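Local coordinates for 39 kDa initiator binding protein (Trichomonas vaginalis, PDB 1Q87), which binds the initiator (Inr) element of core promoters in this primitive eukaryote, the chain here being the C-domain of the protein, at residues I24-P29 with Y181-N186; W43-Q48 with A64-Q69; V54-L59 with V80-M85; N156-K161 with R167-K172. One frame throughout, in Å; residues are numbered along the deposited sequence.

Contact 1: residues I24-P29 with Y181-N186; sequences IGNSTP and YLMDEN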
# COMPACT_ATOMS: atom_id res chain seq x y z
N ILE A 24 11.54 3.84 2.00
CA ILE A 24 10.87 3.24 0.87
C ILE A 24 11.94 2.76 -0.10
O ILE A 24 13.03 3.33 -0.15
CB ILE A 24 9.92 4.23 0.19
CG1 ILE A 24 10.65 5.52 -0.13
CG2 ILE A 24 8.73 4.48 1.12
CD1 ILE A 24 9.97 6.34 -1.25
N GLY A 25 11.62 1.70 -0.84
CA GLY A 25 12.54 1.14 -1.80
C GLY A 25 12.12 1.41 -3.23
O GLY A 25 11.09 2.04 -3.48
N ASN A 26 12.92 0.91 -4.16
CA ASN A 26 12.72 1.08 -5.59
C ASN A 26 12.48 2.54 -5.86
O ASN A 26 11.73 2.89 -6.79
CB ASN A 26 11.54 0.24 -6.09
CG ASN A 26 11.76 -0.31 -7.52
OD1 ASN A 26 10.99 -1.13 -8.02
ND2 ASN A 26 12.84 0.13 -8.14
N SER A 27 13.17 3.37 -5.08
CA SER A 27 13.01 4.83 -5.15
C SER A 27 14.34 5.54 -5.23
O SER A 27 15.27 5.17 -4.51
CB SER A 27 12.30 5.35 -3.88
OG SER A 27 11.08 4.66 -3.66
N THR A 28 14.42 6.59 -6.05
CA THR A 28 15.66 7.36 -6.14
C THR A 28 15.81 8.19 -4.87
O THR A 28 14.85 8.41 -4.14
CB THR A 28 15.70 8.34 -7.32
OG1 THR A 28 14.65 9.30 -7.18
CG2 THR A 28 15.57 7.61 -8.65
N PRO A 29 17.04 8.64 -4.59
CA PRO A 29 17.37 9.46 -3.42
C PRO A 29 16.43 10.65 -3.32
O PRO A 29 15.84 10.90 -2.28
CB PRO A 29 18.80 9.89 -3.69
CG PRO A 29 19.37 8.68 -4.37
CD PRO A 29 18.26 8.29 -5.34
N TYR A 181 1.70 3.64 -10.99
CA TYR A 181 2.22 3.73 -9.62
C TYR A 181 2.80 2.46 -9.04
O TYR A 181 2.98 2.36 -7.83
CB TYR A 181 1.09 4.25 -8.72
CG TYR A 181 -0.12 3.32 -8.68
CD1 TYR A 181 -0.19 2.26 -7.78
CD2 TYR A 181 -1.23 3.55 -9.52
CE1 TYR A 181 -1.32 1.44 -7.71
CE2 TYR A 181 -2.38 2.73 -9.45
CZ TYR A 181 -2.41 1.70 -8.56
OH TYR A 181 -3.53 0.93 -8.51
N LEU A 182 3.03 1.47 -9.90
CA LEU A 182 3.63 0.23 -9.50
C LEU A 182 4.86 0.03 -10.39
O LEU A 182 4.83 0.37 -11.57
CB LEU A 182 2.64 -0.93 -9.64
CG LEU A 182 1.49 -0.90 -8.63
CD1 LEU A 182 0.72 -2.22 -8.73
CD2 LEU A 182 2.02 -0.69 -7.21
N MET A 183 5.94 -0.47 -9.80
CA MET A 183 7.20 -0.72 -10.51
C MET A 183 7.88 -1.92 -9.87
O MET A 183 7.81 -2.10 -8.63
CB MET A 183 8.13 0.49 -10.45
CG MET A 183 9.42 0.28 -11.22
SD MET A 183 10.35 1.80 -11.66
CE MET A 183 10.64 2.43 -10.12
N ASP A 184 8.53 -2.73 -10.71
CA ASP A 184 9.19 -3.95 -10.25
C ASP A 184 10.69 -3.77 -10.18
O ASP A 184 11.20 -2.65 -10.38
CB ASP A 184 8.79 -5.17 -11.13
CG ASP A 184 9.33 -5.10 -12.60
OD1 ASP A 184 8.80 -5.87 -13.44
OD2 ASP A 184 10.25 -4.32 -12.93
N GLU A 185 11.39 -4.87 -9.89
CA GLU A 185 12.85 -4.84 -9.75
C GLU A 185 13.57 -4.50 -11.02
O GLU A 185 14.73 -4.09 -10.97
CB GLU A 185 13.40 -6.17 -9.22
CG GLU A 185 13.32 -7.31 -10.18
CD GLU A 185 11.98 -8.01 -10.15
OE1 GLU A 185 11.98 -9.26 -10.20
OE2 GLU A 185 10.93 -7.32 -10.08
N ASN A 186 12.90 -4.64 -12.16
CA ASN A 186 13.54 -4.30 -13.43
C ASN A 186 13.25 -2.86 -13.83
O ASN A 186 13.86 -2.33 -14.76
CB ASN A 186 13.05 -5.22 -14.55
CG ASN A 186 13.07 -6.69 -14.13
OD1 ASN A 186 12.08 -7.42 -14.29
ND2 ASN A 186 14.20 -7.12 -13.58

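Contact 2: residues W43-Q48 with A64-Q69; sequences WFRLTQ and AEYFKQ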
# COMPACT_ATOMS: atom_id res chain seq x y z
N TRP A 43 1.97 14.79 8.66
CA TRP A 43 1.98 14.42 10.07
C TRP A 43 1.72 15.69 10.90
O TRP A 43 0.93 15.69 11.84
CB TRP A 43 3.34 13.82 10.44
CG TRP A 43 3.49 13.61 11.91
CD1 TRP A 43 4.21 14.39 12.77
CD2 TRP A 43 2.84 12.62 12.72
NE1 TRP A 43 4.05 13.95 14.07
CE2 TRP A 43 3.21 12.86 14.07
CE3 TRP A 43 1.98 11.55 12.44
CZ2 TRP A 43 2.75 12.08 15.13
CZ3 TRP A 43 1.52 10.76 13.49
CH2 TRP A 43 1.91 11.03 14.83
N PHE A 44 2.42 16.76 10.51
CA PHE A 44 2.33 18.04 11.16
C PHE A 44 0.93 18.62 11.03
O PHE A 44 0.39 19.08 12.01
CB PHE A 44 3.36 19.01 10.59
CG PHE A 44 3.39 20.35 11.29
CD1 PHE A 44 3.61 20.42 12.67
CD2 PHE A 44 3.20 21.54 10.59
CE1 PHE A 44 3.63 21.64 13.32
CE2 PHE A 44 3.23 22.76 11.23
CZ PHE A 44 3.44 22.82 12.60
N ARG A 45 0.34 18.58 9.84
CA ARG A 45 -1.02 19.07 9.65
C ARG A 45 -2.02 18.23 10.44
O ARG A 45 -3.07 18.72 10.82
CB ARG A 45 -1.40 19.02 8.17
CG ARG A 45 -0.43 19.77 7.26
CD ARG A 45 -0.51 19.26 5.83
NE ARG A 45 -1.86 19.37 5.32
CZ ARG A 45 -2.46 20.53 5.10
NH1 ARG A 45 -1.81 21.66 5.33
NH2 ARG A 45 -3.71 20.55 4.66
N LEU A 46 -1.69 16.98 10.71
CA LEU A 46 -2.62 16.13 11.45
C LEU A 46 -2.47 16.18 12.97
O LEU A 46 -3.43 15.96 13.71
CB LEU A 46 -2.46 14.66 10.98
CG LEU A 46 -2.92 14.16 9.60
CD1 LEU A 46 -2.82 12.62 9.51
CD2 LEU A 46 -4.36 14.54 9.42
N THR A 47 -1.28 16.49 13.44
CA THR A 47 -0.95 16.49 14.86
C THR A 47 -0.40 17.85 15.39
O THR A 47 -0.21 18.00 16.59
CB THR A 47 0.15 15.40 15.15
OG1 THR A 47 1.40 15.82 14.56
CG2 THR A 47 -0.23 14.01 14.57
N GLN A 48 -0.13 18.81 14.50
CA GLN A 48 0.44 20.11 14.88
C GLN A 48 1.65 19.83 15.75
O GLN A 48 1.94 20.58 16.69
CB GLN A 48 -0.54 20.97 15.68
CG GLN A 48 -1.77 21.46 14.91
CD GLN A 48 -2.81 20.38 14.80
OE1 GLN A 48 -3.35 19.92 15.81
NE2 GLN A 48 -3.09 19.95 13.58
N ALA A 64 -8.52 10.14 8.70
CA ALA A 64 -9.73 9.85 7.95
C ALA A 64 -10.26 11.11 7.30
O ALA A 64 -10.46 11.17 6.07
CB ALA A 64 -10.82 9.22 8.87
N GLU A 65 -10.45 12.14 8.12
CA GLU A 65 -10.97 13.38 7.64
C GLU A 65 -10.18 13.88 6.47
O GLU A 65 -10.73 14.39 5.52
CB GLU A 65 -10.93 14.46 8.73
CG GLU A 65 -11.99 14.38 9.83
CD GLU A 65 -11.56 15.14 11.10
OE1 GLU A 65 -10.74 16.11 11.00
OE2 GLU A 65 -12.04 14.75 12.20
N TYR A 66 -8.87 13.73 6.54
CA TYR A 66 -8.02 14.28 5.51
C TYR A 66 -7.80 13.39 4.29
O TYR A 66 -7.51 13.91 3.22
CB TYR A 66 -6.69 14.66 6.14
CG TYR A 66 -5.69 15.37 5.27
CD1 TYR A 66 -4.75 14.67 4.53
CD2 TYR A 66 -5.63 16.75 5.25
CE1 TYR A 66 -3.75 15.33 3.80
CE2 TYR A 66 -4.64 17.43 4.51
CZ TYR A 66 -3.70 16.71 3.79
OH TYR A 66 -2.75 17.38 3.05
N PHE A 67 -7.94 12.08 4.45
CA PHE A 67 -7.71 11.14 3.36
C PHE A 67 -8.98 10.60 2.66
O PHE A 67 -8.89 10.10 1.56
CB PHE A 67 -6.89 9.94 3.83
CG PHE A 67 -5.50 10.26 4.31
CD1 PHE A 67 -4.85 11.40 3.90
CD2 PHE A 67 -4.84 9.38 5.16
CE1 PHE A 67 -3.57 11.65 4.32
CE2 PHE A 67 -3.58 9.62 5.59
CZ PHE A 67 -2.93 10.76 5.17
N LYS A 68 -10.14 10.64 3.31
CA LYS A 68 -11.35 10.10 2.66
C LYS A 68 -11.76 10.86 1.39
O LYS A 68 -11.20 11.92 1.03
CB LYS A 68 -12.54 10.11 3.61
CG LYS A 68 -13.02 11.52 4.04
CD LYS A 68 -14.10 11.34 5.12
CE LYS A 68 -15.22 12.38 5.02
NZ LYS A 68 -15.86 12.43 3.66
N GLN A 69 -12.72 10.30 0.70
CA GLN A 69 -13.23 10.95 -0.50
C GLN A 69 -14.34 11.89 -0.04
O GLN A 69 -14.93 11.67 1.03
CB GLN A 69 -13.83 9.93 -1.45
CG GLN A 69 -12.89 8.86 -1.82
CD GLN A 69 -12.20 9.15 -3.11
OE1 GLN A 69 -11.37 10.07 -3.19
NE2 GLN A 69 -12.53 8.37 -4.14

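Contact 3: residues V54-L59 with V80-M85; sequences VMRDFL and VISAIM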
# COMPACT_ATOMS: atom_id res chain seq x y z
N VAL A 54 0.79 10.19 19.22
CA VAL A 54 -0.58 10.63 19.55
C VAL A 54 -1.42 9.38 19.79
O VAL A 54 -1.05 8.29 19.35
CB VAL A 54 -1.22 11.46 18.39
CG1 VAL A 54 -0.40 12.69 18.14
CG2 VAL A 54 -1.29 10.63 17.08
N MET A 55 -2.53 9.52 20.50
CA MET A 55 -3.37 8.35 20.76
C MET A 55 -3.79 7.78 19.42
O MET A 55 -3.98 8.53 18.45
CB MET A 55 -4.62 8.72 21.58
CG MET A 55 -4.37 9.05 23.05
SD MET A 55 -3.50 7.72 23.92
CE MET A 55 -1.81 8.26 23.66
N ARG A 56 -3.96 6.46 19.38
CA ARG A 56 -4.32 5.77 18.16
C ARG A 56 -5.55 6.34 17.48
O ARG A 56 -5.52 6.63 16.29
CB ARG A 56 -4.54 4.29 18.45
CG ARG A 56 -4.64 3.47 17.17
CD ARG A 56 -4.96 2.06 17.48
NE ARG A 56 -4.76 1.22 16.31
CZ ARG A 56 -5.73 0.83 15.50
NH1 ARG A 56 -6.98 1.21 15.75
NH2 ARG A 56 -5.45 0.07 14.43
N ASP A 57 -6.62 6.50 18.24
CA ASP A 57 -7.87 7.01 17.71
C ASP A 57 -7.80 8.41 17.14
O ASP A 57 -8.43 8.71 16.13
CB ASP A 57 -8.95 6.94 18.78
CG ASP A 57 -9.50 5.54 18.95
OD1 ASP A 57 -10.23 5.31 19.94
OD2 ASP A 57 -9.19 4.66 18.11
N PHE A 58 -7.02 9.27 17.78
CA PHE A 58 -6.87 10.63 17.32
C PHE A 58 -6.22 10.72 15.92
O PHE A 58 -6.65 11.52 15.08
CB PHE A 58 -6.07 11.41 18.35
CG PHE A 58 -5.75 12.82 17.95
CD1 PHE A 58 -4.58 13.11 17.24
CD2 PHE A 58 -6.59 13.85 18.28
CE1 PHE A 58 -4.26 14.42 16.88
CE2 PHE A 58 -6.27 15.15 17.93
CZ PHE A 58 -5.10 15.43 17.23
N LEU A 59 -5.20 9.88 15.68
CA LEU A 59 -4.49 9.87 14.41
C LEU A 59 -5.37 9.38 13.29
O LEU A 59 -5.45 9.98 12.22
CB LEU A 59 -3.26 8.98 14.47
CG LEU A 59 -2.58 8.95 13.10
CD1 LEU A 59 -1.94 10.29 12.91
CD2 LEU A 59 -1.55 7.85 12.97
N VAL A 80 -11.43 1.59 7.61
CA VAL A 80 -10.44 1.12 6.68
C VAL A 80 -9.04 1.37 7.21
O VAL A 80 -8.20 0.48 7.26
CB VAL A 80 -10.57 1.83 5.33
CG1 VAL A 80 -9.39 1.44 4.41
CG2 VAL A 80 -11.88 1.46 4.68
N ILE A 81 -8.78 2.62 7.60
CA ILE A 81 -7.48 2.99 8.10
C ILE A 81 -7.10 2.20 9.37
O ILE A 81 -5.98 1.69 9.50
CB ILE A 81 -7.44 4.51 8.37
CG1 ILE A 81 -7.59 5.24 7.02
CG2 ILE A 81 -6.10 4.91 9.01
CD1 ILE A 81 -7.76 6.77 7.13
N SER A 82 -8.04 2.07 10.29
CA SER A 82 -7.79 1.36 11.52
C SER A 82 -7.36 -0.08 11.25
O SER A 82 -6.51 -0.61 11.98
CB SER A 82 -9.02 1.39 12.41
OG SER A 82 -8.81 0.56 13.53
N ALA A 83 -7.93 -0.70 10.21
CA ALA A 83 -7.62 -2.08 9.83
C ALA A 83 -6.27 -2.19 9.16
O ALA A 83 -5.62 -3.21 9.28
CB ALA A 83 -8.67 -2.64 8.91
N ILE A 84 -5.88 -1.16 8.44
CA ILE A 84 -4.59 -1.21 7.80
C ILE A 84 -3.48 -0.92 8.82
O ILE A 84 -2.42 -1.59 8.81
CB ILE A 84 -4.54 -0.24 6.59
CG1 ILE A 84 -5.51 -0.74 5.53
CG2 ILE A 84 -3.16 -0.22 5.94
CD1 ILE A 84 -5.73 0.25 4.41
N MET A 85 -3.71 0.03 9.72
CA MET A 85 -2.69 0.35 10.72
C MET A 85 -2.61 -0.62 11.92
O MET A 85 -2.81 -0.22 13.08
CB MET A 85 -2.88 1.76 11.26
CG MET A 85 -2.75 2.81 10.22
SD MET A 85 -2.85 4.42 10.97
CE MET A 85 -1.62 5.30 10.01

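Contact 4: residues N156-K161 with R167-K172; sequences NCLILK and RKIWNK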
# COMPACT_ATOMS: atom_id res chain seq x y z
N ASN A 156 6.66 0.38 1.05
CA ASN A 156 5.96 0.46 -0.24
C ASN A 156 6.19 -0.84 -1.01
O ASN A 156 5.78 -0.98 -2.16
CB ASN A 156 6.47 1.63 -1.11
CG ASN A 156 7.95 1.50 -1.45
OD1 ASN A 156 8.75 1.03 -0.63
ND2 ASN A 156 8.34 1.96 -2.65
N CYS A 157 6.85 -1.80 -0.37
CA CYS A 157 7.13 -3.07 -1.05
C CYS A 157 6.22 -4.19 -0.57
O CYS A 157 6.27 -4.59 0.60
CB CYS A 157 8.60 -3.49 -0.83
SG CYS A 157 9.04 -5.11 -1.57
N LEU A 158 5.39 -4.70 -1.47
CA LEU A 158 4.51 -5.81 -1.11
C LEU A 158 5.27 -7.12 -1.40
O LEU A 158 5.73 -7.36 -2.51
CB LEU A 158 3.21 -5.77 -1.93
CG LEU A 158 2.31 -7.02 -1.84
CD1 LEU A 158 1.73 -7.11 -0.43
CD2 LEU A 158 1.19 -7.01 -2.93
N ILE A 159 5.40 -7.96 -0.39
CA ILE A 159 6.09 -9.23 -0.60
C ILE A 159 4.99 -10.27 -0.80
O ILE A 159 4.02 -10.25 -0.07
CB ILE A 159 6.93 -9.62 0.63
CG1 ILE A 159 8.01 -8.57 0.88
CG2 ILE A 159 7.58 -10.98 0.42
CD1 ILE A 159 8.77 -8.84 2.18
N LEU A 160 5.15 -11.15 -1.81
CA LEU A 160 4.19 -12.23 -2.15
C LEU A 160 4.79 -13.62 -2.15
O LEU A 160 5.72 -13.91 -2.93
CB LEU A 160 3.62 -12.00 -3.54
CG LEU A 160 2.40 -11.10 -3.56
CD1 LEU A 160 1.97 -10.81 -5.00
CD2 LEU A 160 1.30 -11.82 -2.77
N LYS A 161 4.23 -14.49 -1.31
CA LYS A 161 4.69 -15.87 -1.17
C LYS A 161 3.83 -16.86 -1.93
O LYS A 161 2.83 -17.33 -1.42
CB LYS A 161 4.74 -16.26 0.31
CG LYS A 161 5.44 -17.58 0.58
CD LYS A 161 6.48 -17.41 1.68
CE LYS A 161 7.31 -18.67 1.87
NZ LYS A 161 8.58 -18.38 2.61
N ARG A 167 7.90 -13.08 -4.53
CA ARG A 167 7.88 -12.03 -5.53
C ARG A 167 7.75 -10.66 -4.87
O ARG A 167 7.13 -10.55 -3.81
CB ARG A 167 6.72 -12.25 -6.48
CG ARG A 167 6.77 -11.42 -7.74
CD ARG A 167 5.44 -11.46 -8.46
NE ARG A 167 4.79 -12.76 -8.32
CZ ARG A 167 3.50 -12.98 -8.59
NH1 ARG A 167 2.74 -11.98 -9.02
NH2 ARG A 167 2.98 -14.19 -8.44
N LYS A 168 8.33 -9.62 -5.48
CA LYS A 168 8.23 -8.29 -4.92
C LYS A 168 7.71 -7.24 -5.89
O LYS A 168 8.08 -7.24 -7.06
CB LYS A 168 9.58 -7.86 -4.37
CG LYS A 168 9.94 -8.55 -3.05
CD LYS A 168 11.25 -8.04 -2.49
CE LYS A 168 11.74 -8.89 -1.32
NZ LYS A 168 13.11 -8.49 -0.90
N ILE A 169 6.84 -6.34 -5.42
CA ILE A 169 6.31 -5.29 -6.29
C ILE A 169 6.13 -4.00 -5.48
O ILE A 169 5.57 -4.02 -4.38
CB ILE A 169 5.00 -5.76 -6.94
CG1 ILE A 169 4.46 -4.67 -7.85
CG2 ILE A 169 4.05 -6.28 -5.91
CD1 ILE A 169 5.43 -4.32 -8.99
N TRP A 170 6.61 -2.88 -6.02
CA TRP A 170 6.60 -1.61 -5.28
C TRP A 170 5.57 -0.55 -5.62
O TRP A 170 5.42 -0.14 -6.79
CB TRP A 170 7.98 -0.95 -5.37
CG TRP A 170 9.09 -1.72 -4.67
CD1 TRP A 170 9.65 -1.42 -3.46
CD2 TRP A 170 9.76 -2.91 -5.14
NE1 TRP A 170 10.62 -2.34 -3.15
CE2 TRP A 170 10.71 -3.26 -4.16
CE3 TRP A 170 9.66 -3.70 -6.29
CZ2 TRP A 170 11.56 -4.37 -4.30
CZ3 TRP A 170 10.49 -4.79 -6.43
CH2 TRP A 170 11.43 -5.12 -5.44
N ASN A 171 4.88 -0.07 -4.57
CA ASN A 171 3.95 1.00 -4.77
C ASN A 171 4.84 2.21 -4.86
O ASN A 171 5.80 2.30 -4.11
CB ASN A 171 3.01 1.18 -3.59
CG ASN A 171 2.17 2.45 -3.72
OD1 ASN A 171 1.45 2.61 -4.71
ND2 ASN A 171 2.26 3.35 -2.74
N LYS A 172 4.57 3.09 -5.83
CA LYS A 172 5.32 4.34 -5.96
C LYS A 172 4.46 5.38 -5.19
O LYS A 172 3.47 5.89 -5.71
CB LYS A 172 5.43 4.72 -7.43
CG LYS A 172 6.00 3.63 -8.32
CD LYS A 172 7.50 3.51 -8.13
CE LYS A 172 8.25 4.67 -8.82
NZ LYS A 172 9.71 4.67 -8.48

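Contact 1: residues I24-P29 with Y181-N186
Met183 reaches from the short strand 182-183 to Asn26, in the loop that leads into helix 29-47. Its CB points toward the loop, and CG stands anti to the backbone N (chi1 -178°), which carries the chain along the Asn26 amide group, the two side chains crossing at a slant; CB and CG lie next to the amide end of that residue. The bend about the last torsion (chi3 60°) then turns CE back, so that Met183 CE sits 3.5 Å from Asn26 O and 3.9 Å from Asn26 CG. The methionine thus touches both the main chain and the amide carbon of Asn26. The same amide group leans on the main chain of Asp184, the residue after Met183, with Asn26 CG 3.7 Å from Asp184 O. Asn26 itself has positive phi and psi, one residue of left-handed helical backbone at which the loop bends. The two segments are also braced internally: Ser27 OG donates to Gly25 O at 2.6 Å, from above the carbonyl plane, and Asp184 OD2 accepts Asn186 N at 2.8 Å in an Asx turn. Asp184 OD2 takes a second backbone bond from Glu188 N, and Asp184 OD1 meets the hydroxyl of Tyr190, which ties the turn to the following strand. Around the contact, Thr28 caps the start of helix 29-47 through Glu31 N, Met183 pairs by its backbone with Trp170 of strand 165-171, and Leu182 packs on Trp193 and Tyr196 of helix 193-199.

Contact 2: residues W43-Q48 with A64-Q69
Tyr66 extends its phenol across the gap between two helices and meets the guanidinium of Arg45 edge to edge. Arg45 NH2 lies in the plane of the tyrosine ring, 3.3 Å from Tyr66 CE2, and that carbon in turn lies in the guanidinium plane, although the planes are 57° apart; this is no face stack. Arg45 NE points at Tyr66 OH over 3.1 Å, a bent, weak hydrogen bond (130° at the hydrogen). The arginine gets there by folding at chi3 (57°), which brings the guanidinium back to the edge of the ring beside CE2 and OH. Nearer the helix axes, Leu46 CD2 packs on Tyr66 CB at 4.0 Å, giving the contact an apolar foot beside the more exposed arginine-phenol pair. Leu46 also rests on Lys62 and Ala63, while the Tyr66 ring meets that of Tyr108. Both segments hold the last turn of a helix and the first residues after it, so this is helix-helix packing between the C-terminal ends of helices 29-47 and 56-67, part of the helical region of the C-domain.

Contact 3: residues V54-L59 with V80-M85
Arg56, in the first turn of helix 56-67, grips Ser82 end-on with two nitrogens. Arg56 NH1 gives a nearly straight bond to Ser82 OG (2.9 Å, 162° at the hydrogen), and Arg56 NH2 bonds to Ser82 O at 2.8 Å, in the carbonyl plane and on a lone pair. The same nitrogen makes a third bond, Arg56 NH2 to Met85 O at 3.0 Å, approaching from above that carbonyl plane. The motif is an arginine bound to the carbonyls at the C-terminal end of a neighbouring helix, here 74-84. Its positive charge lies where the helix dipole would be negative, so the placement is probably favourable. The reach comes from an extended chain: CG is anti to the backbone N (chi1 -168°) and the arginine runs straight from CG to NE. Three bonds to acceptors lying near its plane fix the rotation of the guanidinium. Both carbonyls have further donors, Gln88 NE2 at Ser82 O and Lys93 NZ at Met85 O, so each carbonyl has more than one donor. Lys93 belongs to strand 92-94, which pairs with strand 53-55 just ahead of Arg56, and the Arg56 and Leu59 side chains both touch Lys93. Deeper in, Leu59 and Met85 meet at about a right angle, buried beside Trp43 and Phe101. Met85 leaves the helical backbone, and its CB points toward helix 56-67. There, Met85 CE lies 3.9 Å from Leu59 CD2, with Met85 SD slightly farther from that methyl at 4.2 Å.

Contact 4: residues N156-K161 with R167-K172
Cys157 turns its sulfur beside its own carbonyl carbon (chi1 177°) and Trp170 swings CG beside its own nitrogen (chi1 -66°); together these torsions lay Cys157 SG over one face of the indole in a sulfur-aromatic contact, 3.9 Å from the centroid of the Trp170 five-membered ring. Asn156 aims ND2 nearly along the C=O axis of Asn171, 2.9 Å from Asn171 O. The same amide nitrogen also serves Gly25 O, and its group stands at the edge of the indole, whose NE1 is hydrogen-bonded to the Glu154 carboxylate. Asn171 N returns a bond to Asn156 O at 2.7 Å, while the Asn171 side chain is held by Ala103 O and Lys114. Farther along, Leu158 and Ile169 form a hydrogen-bonded pair (Leu158 N to Ile169 O 3.0 Å), as do Leu160 and Arg167 (Arg167 N to Leu160 O 2.8 Å). Leu158, Leu160, Arg167 and Ile169 share the face covered by helix 193-199; Cys157, Ile159, Lys168 and Trp170 share the other, where the Lys168 chain runs past Cys157 SG. The pairing is that of an antiparallel beta hairpin, forming the second and third strands of a five-stranded antiparallel meander.

In the fold
The four contacts divide between a helical region and a beta region of the C-domain. Contacts 2 and 3 share helix 56-67, have centres about 11 Å apart and touch through Trp43 on Leu59; their segments alternate along the chain, interlocking helices 29-47, 56-67 and 74-84. Contacts 1 and 4, with centres about 9 Å apart, meet at the antiparallel sheet, where strands 165-171 and 182-183 are neighbours. Between the pairs, centres lie about 23 to 27 Å apart. Contact 1 spans all the others in sequence, joining the lead-in to helix 29-47 to the late strand 182-183, which is consistent with the helical and beta regions packing as one unit.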